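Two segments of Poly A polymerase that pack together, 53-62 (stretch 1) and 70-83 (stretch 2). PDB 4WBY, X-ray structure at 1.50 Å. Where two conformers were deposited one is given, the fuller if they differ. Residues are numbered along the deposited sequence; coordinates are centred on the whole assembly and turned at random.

Stretch 1 53-62: NAIELAKELA
Stretch 2 (70-83) HPFPEFGTAHLKIG

Stretch 1 is a helix from Ala-54 onward (phi near -63°, psi near -41°), packed against a β-hairpin formed by stretch 2. The strand 77-82 runs nearly parallel to the helix, 20° between their N-to-C directions, with the axes approaching to 7.1 Å. Register is set by Ile-55 opposite Ala-78 (CA to CA 5.4 Å) and Ala-62 near Leu-80 (CA to CA 7.1 Å). No hydrogen bond crosses the interface; 442 Å² is buried, through apolar side chains packing on one another and on the hairpin's backbone.

The backbone hydrogen bonds described here lie within each stretch, none between them. The helix makes i to i+4 bonds, such as Ala-58 N to Ala-54 O at 2.9 Å. Asn-53 caps it: with chi1 at -165° (t) and chi2 at -34°, its OD1 accepts from Glu-56 N at 3.1 Å, answering an amide that lacks a helical carbonyl partner. In the hairpin, His-70 N bonds His-79 O at 2.8 Å and Phe-72 N bonds Thr-77 O at 2.8 Å, while Phe-75 N reaches Phe-72 O at 3.0 Å across the turn. Gly-76 sits there at phi/psi 64/32, a positive phi that glycine adopts easily.

Ile-55 has the largest contact area. Its CB points sideways, but chi1 m and chi2 t carry the side chain over the hairpin's turn end: Ile-55 CG2 meets Pro-71 CB at 3.9 Å, Ile-55 CD1 lies 3.7 Å from Pro-73 CA, and Ile-55 CG1 is 3.5 Å from Thr-77 O. A branched aliphatic chain can thus touch several surfaces at once.

Small residues permit the close approach. Ala-58 CB and Ala-78 CB, both pointing toward the opposite stretch, meet at 3.6 Å, and Ala-54 CB rests 3.7 Å from Gly-76 O. Farther along, larger side chains fill the space. Leu-80 takes chi1 p with chi2 between wells at 145°; its CD2 lies 3.9 Å from Ala-58 CB, and its CD1 lies 4.0 Å from Ala-62 CB and 4.2 Å from Leu-61 CD2. Leu-61, chi1 t and chi2 p, also places CD2 4.1 Å from CD1 of Ile-82, whose CB points toward the helix and whose chi1 m and chi2 t bring CD1 there.

Strand alternation turns Ala-78, Leu-80 and Ile-82 toward the helix, whereas Thr-77 (chi1 p) and His-79 (chi1 m) point away. On the exposed side of the helix, Glu-56 (m, m, chi3 -48°) and Lys-59 (m, t, p, t) form a salt bridge, Lys-59 NZ to Glu-56 OE2 at 3.4 Å, whose hydrogen bond is weak.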

ATOM      1  N   ASN A  53       0.768 -27.042 -17.367  1.00 21.42           N
ATOM      2  CA  ASN A  53      -0.527 -26.830 -16.734  1.00 21.97           C
ATOM      3  C   ASN A  53      -0.434 -26.581 -15.226  1.00 20.51           C
ATOM      4  O   ASN A  53      -0.427 -27.522 -14.424  1.00 21.42           O
ATOM      5  CB  ASN A  53      -1.439 -28.024 -17.020  1.00 25.39           C
ATOM      6  CG  ASN A  53      -2.895 -27.728 -16.722  1.00 28.23           C
ATOM      7  OD1 ASN A  53      -3.207 -26.981 -15.798  1.00 28.42           O
ATOM      8  ND2 ASN A  53      -3.794 -28.309 -17.508  1.00 30.96           N
ATOM      9  N   ALA A  54      -0.381 -25.305 -14.853  1.00 19.61           N
ATOM     10  CA  ALA A  54      -0.262 -24.901 -13.452  1.00 17.43           C
ATOM     11  C   ALA A  54      -1.440 -25.355 -12.602  1.00 17.66           C
ATOM     12  O   ALA A  54      -1.279 -25.695 -11.433  1.00 17.71           O
ATOM     13  CB  ALA A  54      -0.120 -23.400 -13.357  1.00 17.17           C
ATOM     14  N   ILE A  55      -2.630 -25.344 -13.181  1.00 18.97           N
ATOM     15  CA  ILE A  55      -3.812 -25.745 -12.433  1.00 19.10           C
ATOM     16  C   ILE A  55      -3.733 -27.218 -12.038  1.00 19.78           C
ATOM     17  O   ILE A  55      -4.043 -27.578 -10.902  1.00 19.95           O
ATOM     18  CB  ILE A  55      -5.090 -25.465 -13.234  1.00 20.04           C
ATOM     19  CG1 ILE A  55      -5.251 -23.950 -13.397  1.00 21.58           C
ATOM     20  CG2 ILE A  55      -6.315 -26.065 -12.542  1.00 23.01           C
ATOM     21  CD1 ILE A  55      -6.441 -23.522 -14.241  1.00 24.00           C
ATOM     22  N   GLU A  56      -3.283 -28.075 -12.947  1.00 19.18           N
ATOM     23  CA  GLU A  56      -3.207 -29.486 -12.603  1.00 21.25           C
ATOM     24  C   GLU A  56      -2.106 -29.745 -11.572  1.00 19.59           C
ATOM     25  O   GLU A  56      -2.260 -30.602 -10.705  1.00 19.99           O
ATOM     26  CB  GLU A  56      -3.017 -30.342 -13.855  1.00 25.59           C
ATOM     27  CG  GLU A  56      -4.284 -30.435 -14.714  1.00 31.51           C
ATOM     28  CD  GLU A  56      -5.526 -30.893 -13.935  1.00 36.15           C
ATOM     29  OE1 GLU A  56      -5.447 -31.895 -13.190  1.00 39.64           O
ATOM     30  OE2 GLU A  56      -6.590 -30.249 -14.075  1.00 38.26           O
ATOM     31  N   LEU A  57      -1.011 -28.991 -11.635  1.00 17.69           N
ATOM     32  CA  LEU A  57       0.028 -29.137 -10.620  1.00 17.02           C
ATOM     33  C   LEU A  57      -0.526 -28.724  -9.247  1.00 16.62           C
ATOM     34  O   LEU A  57      -0.347 -29.431  -8.250  1.00 16.85           O
ATOM     35  CB  LEU A  57       1.270 -28.308 -10.981  1.00 17.95           C
ATOM     36  CG  LEU A  57       2.527 -28.570 -10.145  1.00 21.06           C
ATOM     37  CD1 LEU A  57       3.747 -28.170 -10.935  1.00 23.15           C
ATOM     38  CD2 LEU A  57       2.520 -27.822  -8.821  1.00 26.12           C
ATOM     39  N   ALA A  58      -1.199 -27.581  -9.206  1.00 15.63           N
ATOM     40  CA  ALA A  58      -1.786 -27.071  -7.968  1.00 14.91           C
ATOM     41  C   ALA A  58      -2.804 -28.044  -7.395  1.00 14.88           C
ATOM     42  O   ALA A  58      -2.852 -28.259  -6.182  1.00 15.49           O
ATOM     43  CB  ALA A  58      -2.447 -25.712  -8.207  1.00 16.22           C
ATOM     44  N   LYS A  59      -3.637 -28.615  -8.260  1.00 16.41           N
ATOM     45  CA  LYS A  59      -4.671 -29.529  -7.788  1.00 18.23           C
ATOM     46  C   LYS A  59      -4.049 -30.774  -7.151  1.00 18.26           C
ATOM     47  O   LYS A  59      -4.568 -31.303  -6.168  1.00 19.07           O
ATOM     48  CB  LYS A  59      -5.616 -29.914  -8.935  1.00 19.07           C
ATOM     49  CG  LYS A  59      -6.581 -28.795  -9.319  1.00 20.77           C
ATOM     50  CD  LYS A  59      -7.340 -29.099 -10.599  1.00 25.45           C
ATOM     51  CE  LYS A  59      -8.211 -30.326 -10.480  1.00 30.62           C
ATOM     52  NZ  LYS A  59      -9.002 -30.514 -11.733  1.00 35.29           N
ATOM     53  N   GLU A  60      -2.932 -31.238  -7.702  1.00 18.09           N
ATOM     54  CA  GLU A  60      -2.274 -32.413  -7.141  1.00 18.61           C
ATOM     55  C   GLU A  60      -1.605 -32.093  -5.804  1.00 16.52           C
ATOM     56  O   GLU A  60      -1.690 -32.878  -4.859  1.00 17.98           O
ATOM     57  CB  GLU A  60      -1.257 -32.981  -8.129  1.00 19.46           C
ATOM     58  CG  GLU A  60      -0.426 -34.144  -7.581  1.00 22.92           C
ATOM     59  CD  GLU A  60      -1.261 -35.370  -7.214  1.00 29.73           C
ATOM     60  OE1 GLU A  60      -2.414 -35.489  -7.683  1.00 32.16           O
ATOM     61  OE2 GLU A  60      -0.757 -36.221  -6.453  1.00 33.28           O
ATOM     62  N   LEU A  61      -0.928 -30.951  -5.724  1.00 15.39           N
ATOM     63  CA  LEU A  61      -0.363 -30.519  -4.454  1.00 15.71           C
ATOM     64  C   LEU A  61      -1.462 -30.392  -3.394  1.00 16.16           C
ATOM     65  O   LEU A  61      -1.301 -30.833  -2.248  1.00 16.93           O
ATOM     66  CB  LEU A  61       0.384 -29.188  -4.620  1.00 14.66           C
ATOM     67  CG  LEU A  61       1.068 -28.640  -3.363  1.00 14.94           C
ATOM     68  CD1 LEU A  61       2.241 -29.532  -2.934  1.00 16.03           C
ATOM     69  CD2 LEU A  61       1.523 -27.184  -3.556  1.00 16.73           C
ATOM     70  N   ALA A  62      -2.586 -29.804  -3.784  1.00 16.56           N
ATOM     71  CA  ALA A  62      -3.702 -29.615  -2.861  1.00 16.35           C
ATOM     72  C   ALA A  62      -4.270 -30.949  -2.377  1.00 16.63           C
ATOM     73  O   ALA A  62      -4.594 -31.097  -1.200  1.00 17.68           O
ATOM     74  CB  ALA A  62      -4.787 -28.794  -3.515  1.00 17.37           C
ATOM     75  N   HIS A  70      -8.541 -23.238  -5.516  1.00 19.52           N
ATOM     76  CA  HIS A  70      -9.357 -22.358  -6.341  1.00 20.83           C
ATOM     77  C   HIS A  70      -8.774 -22.223  -7.729  1.00 20.38           C
ATOM     78  O   HIS A  70      -7.820 -21.474  -7.913  1.00 21.23           O
ATOM     79  CB  HIS A  70      -9.429 -20.951  -5.738  0.50 22.17           C
ATOM     80  CG  HIS A  70     -10.372 -20.806  -4.586  0.50 24.12           C
ATOM     81  ND1 HIS A  70     -10.462 -19.639  -3.856  0.50 25.22           N
ATOM     82  CD2 HIS A  70     -11.280 -21.655  -4.052  0.50 21.92           C
ATOM     83  CE1 HIS A  70     -11.377 -19.782  -2.915  0.50 25.00           C
ATOM     84  NE2 HIS A  70     -11.886 -20.997  -3.009  0.50 24.42           N
ATOM     85  N   PRO A  71      -9.347 -22.932  -8.710  1.00 21.27           N
ATOM     86  CA  PRO A  71      -8.853 -22.847 -10.088  1.00 24.44           C
ATOM     87  C   PRO A  71      -9.493 -21.719 -10.881  1.00 25.85           C
ATOM     88  O   PRO A  71     -10.659 -21.369 -10.665  1.00 28.30           O
ATOM     89  CB  PRO A  71      -9.247 -24.201 -10.679  1.00 25.45           C
ATOM     90  CG  PRO A  71     -10.515 -24.539  -9.964  1.00 26.59           C
ATOM     91  CD  PRO A  71     -10.378 -23.974  -8.559  1.00 23.92           C
ATOM     92  N   PHE A  72      -8.722 -21.169 -11.808  1.00 25.69           N
ATOM     93  CA  PHE A  72      -9.198 -20.139 -12.712  1.00 26.47           C
ATOM     94  C   PHE A  72      -8.741 -20.470 -14.128  1.00 28.35           C
ATOM     95  O   PHE A  72      -7.719 -19.963 -14.586  1.00 27.19           O
ATOM     96  CB  PHE A  72      -8.686 -18.771 -12.267  1.00 29.93           C
ATOM     97  CG  PHE A  72      -9.161 -18.371 -10.901  1.00 31.24           C
ATOM     98  CD1 PHE A  72     -10.372 -17.712 -10.741  1.00 35.89           C
ATOM     99  CD2 PHE A  72      -8.416 -18.675  -9.773  1.00 33.06           C
ATOM    100  CE1 PHE A  72     -10.820 -17.349  -9.483  1.00 38.89           C
ATOM    101  CE2 PHE A  72      -8.862 -18.312  -8.513  1.00 36.60           C
ATOM    102  CZ  PHE A  72     -10.064 -17.650  -8.369  1.00 39.35           C
ATOM    103  N   PRO A  73      -9.493 -21.343 -14.817  1.00 32.62           N
ATOM    104  CA  PRO A  73      -9.105 -21.867 -16.134  1.00 34.16           C
ATOM    105  C   PRO A  73      -8.816 -20.782 -17.165  1.00 34.00           C
ATOM    106  O   PRO A  73      -7.903 -20.941 -17.970  1.00 35.61           O
ATOM    107  CB  PRO A  73     -10.321 -22.698 -16.551  1.00 36.22           C
ATOM    108  CG  PRO A  73     -10.945 -23.112 -15.266  1.00 36.94           C
ATOM    109  CD  PRO A  73     -10.737 -21.958 -14.324  1.00 34.33           C
ATOM    110  N   GLU A  74      -9.576 -19.693 -17.136  1.00 36.34           N
ATOM    111  CA  GLU A  74      -9.413 -18.641 -18.132  1.00 39.24           C
ATOM    112  C   GLU A  74      -8.096 -17.885 -17.964  1.00 37.82           C
ATOM    113  O   GLU A  74      -7.615 -17.251 -18.900  1.00 40.59           O
ATOM    114  CB  GLU A  74     -10.598 -17.675 -18.075  1.00 46.66           C
ATOM    115  CG  GLU A  74     -11.853 -18.244 -18.723  1.00 54.72           C
ATOM    116  CD  GLU A  74     -13.132 -17.712 -18.110  1.00 62.44           C
ATOM    117  OE1 GLU A  74     -13.071 -17.169 -16.985  1.00 65.23           O
ATOM    118  OE2 GLU A  74     -14.197 -17.842 -18.752  1.00 64.35           O
ATOM    119  N   PHE A  75      -7.508 -17.970 -16.776  1.00 35.41           N
ATOM    120  CA  PHE A  75      -6.222 -17.328 -16.518  1.00 35.43           C
ATOM    121  C   PHE A  75      -5.084 -18.342 -16.403  1.00 33.34           C
ATOM    122  O   PHE A  75      -3.918 -17.960 -16.317  1.00 37.25           O
ATOM    123  CB  PHE A  75      -6.278 -16.490 -15.238  1.00 39.50           C
ATOM    124  CG  PHE A  75      -7.272 -15.365 -15.284  1.00 45.69           C
ATOM    125  CD1 PHE A  75      -6.994 -14.206 -15.990  1.00 48.62           C
ATOM    126  CD2 PHE A  75      -8.475 -15.458 -14.605  1.00 48.05           C
ATOM    127  CE1 PHE A  75      -7.904 -13.166 -16.028  1.00 50.79           C
ATOM    128  CE2 PHE A  75      -9.390 -14.420 -14.641  1.00 50.17           C
ATOM    129  CZ  PHE A  75      -9.103 -13.274 -15.353  1.00 51.11           C
ATOM    130  N   GLY A  76      -5.419 -19.629 -16.391  1.00 29.12           N
ATOM    131  CA  GLY A  76      -4.421 -20.671 -16.196  1.00 26.69           C
ATOM    132  C   GLY A  76      -3.764 -20.615 -14.826  1.00 23.54           C
ATOM    133  O   GLY A  76      -2.589 -20.966 -14.673  1.00 23.87           O
ATOM    134  N   THR A  77      -4.524 -20.171 -13.828  1.00 20.82           N
ATOM    135  CA  THR A  77      -3.999 -19.989 -12.483  1.00 19.62           C
ATOM    136  C   THR A  77      -4.807 -20.744 -11.446  1.00 17.78           C
ATOM    137  O   THR A  77      -5.978 -21.047 -11.659  1.00 21.88           O
ATOM    138  CB  THR A  77      -3.986 -18.506 -12.069  1.00 24.40           C
ATOM    139  OG1 THR A  77      -5.335 -18.018 -12.014  1.00 30.17           O
ATOM    140  CG2 THR A  77      -3.179 -17.680 -13.056  1.00 23.53           C
ATOM    141  N   ALA A  78      -4.176 -21.031 -10.316  1.00 16.78           N
ATOM    142  CA  ALA A  78      -4.871 -21.624  -9.175  1.00 16.97           C
ATOM    143  C   ALA A  78      -4.266 -21.129  -7.871  1.00 17.04           C
ATOM    144  O   ALA A  78      -3.077 -20.836  -7.801  1.00 18.25           O
ATOM    145  CB  ALA A  78      -4.821 -23.148  -9.241  1.00 19.06           C
ATOM    146  N   HIS A  79      -5.092 -21.048  -6.838  1.00 17.76           N
ATOM    147  CA  HIS A  79      -4.658 -20.591  -5.526  1.00 19.48           C
ATOM    148  C   HIS A  79      -5.036 -21.608  -4.467  1.00 17.49           C
ATOM    149  O   HIS A  79      -6.093 -22.243  -4.553  1.00 17.77           O
ATOM    150  CB  HIS A  79      -5.278 -19.227  -5.188  1.00 25.35           C
ATOM    151  CG  HIS A  79      -4.950 -18.149  -6.173  1.00 33.89           C
ATOM    152  ND1 HIS A  79      -5.560 -18.055  -7.405  1.00 39.57           N
ATOM    153  CD2 HIS A  79      -4.070 -17.122  -6.109  1.00 38.99           C
ATOM    154  CE1 HIS A  79      -5.077 -17.011  -8.054  1.00 40.93           C
ATOM    155  NE2 HIS A  79      -4.170 -16.428  -7.291  1.00 40.80           N
ATOM    156  N   LEU A  80      -4.155 -21.784  -3.486  1.00 16.15           N
ATOM    157  CA  LEU A  80      -4.449 -22.623  -2.327  1.00 15.62           C
ATOM    158  C   LEU A  80      -3.610 -22.156  -1.151  1.00 15.59           C
ATOM    159  O   LEU A  80      -2.662 -21.385  -1.313  1.00 18.43           O
ATOM    160  CB  LEU A  80      -4.192 -24.105  -2.623  1.00 17.01           C
ATOM    161  CG  LEU A  80      -2.764 -24.452  -3.036  1.00 17.17           C
ATOM    162  CD1 LEU A  80      -2.336 -25.809  -2.503  1.00 23.10           C
ATOM    163  CD2 LEU A  80      -2.649 -24.436  -4.551  1.00 24.31           C
ATOM    164  N   LYS A  81      -3.987 -22.599   0.038  1.00 17.20           N
ATOM    165  CA  LYS A  81      -3.275 -22.246   1.251  1.00 17.04           C
ATOM    166  C   LYS A  81      -2.885 -23.532   1.966  1.00 16.69           C
ATOM    167  O   LYS A  81      -3.704 -24.435   2.111  1.00 19.20           O
ATOM    168  CB  LYS A  81      -4.142 -21.361   2.151  1.00 20.38           C
ATOM    169  CG  LYS A  81      -3.404 -20.783   3.355  1.00 26.52           C
ATOM    170  CD  LYS A  81      -4.261 -19.786   4.130  1.00 31.45           C
ATOM    171  CE  LYS A  81      -3.482 -19.169   5.286  1.00 35.61           C
ATOM    172  NZ  LYS A  81      -4.268 -18.134   6.021  1.00 38.89           N
ATOM    173  N   ILE A  82      -1.633 -23.619   2.392  1.00 17.04           N
ATOM    174  CA  ILE A  82      -1.170 -24.749   3.180  1.00 17.87           C
ATOM    175  C   ILE A  82      -0.546 -24.188   4.454  1.00 18.66           C
ATOM    176  O   ILE A  82       0.482 -23.515   4.406  1.00 18.68           O
ATOM    177  CB  ILE A  82      -0.149 -25.620   2.412  1.00 18.39           C
ATOM    178  CG1 ILE A  82      -0.794 -26.229   1.166  1.00 20.26           C
ATOM    179  CG2 ILE A  82       0.362 -26.739   3.310  1.00 21.83           C
ATOM    180  CD1 ILE A  82       0.184 -26.974   0.267  1.00 23.27           C
ATOM    181  N   GLY A  83      -1.182 -24.449   5.591  1.00 19.33           N
ATOM    182  CA  GLY A  83      -0.765 -23.829   6.836  1.00 21.87           C
ATOM    183  C   GLY A  83      -0.782 -22.318   6.661  1.00 22.02           C
ATOM    184  O   GLY A  83      -1.773 -21.754   6.209  1.00 22.06           O
TER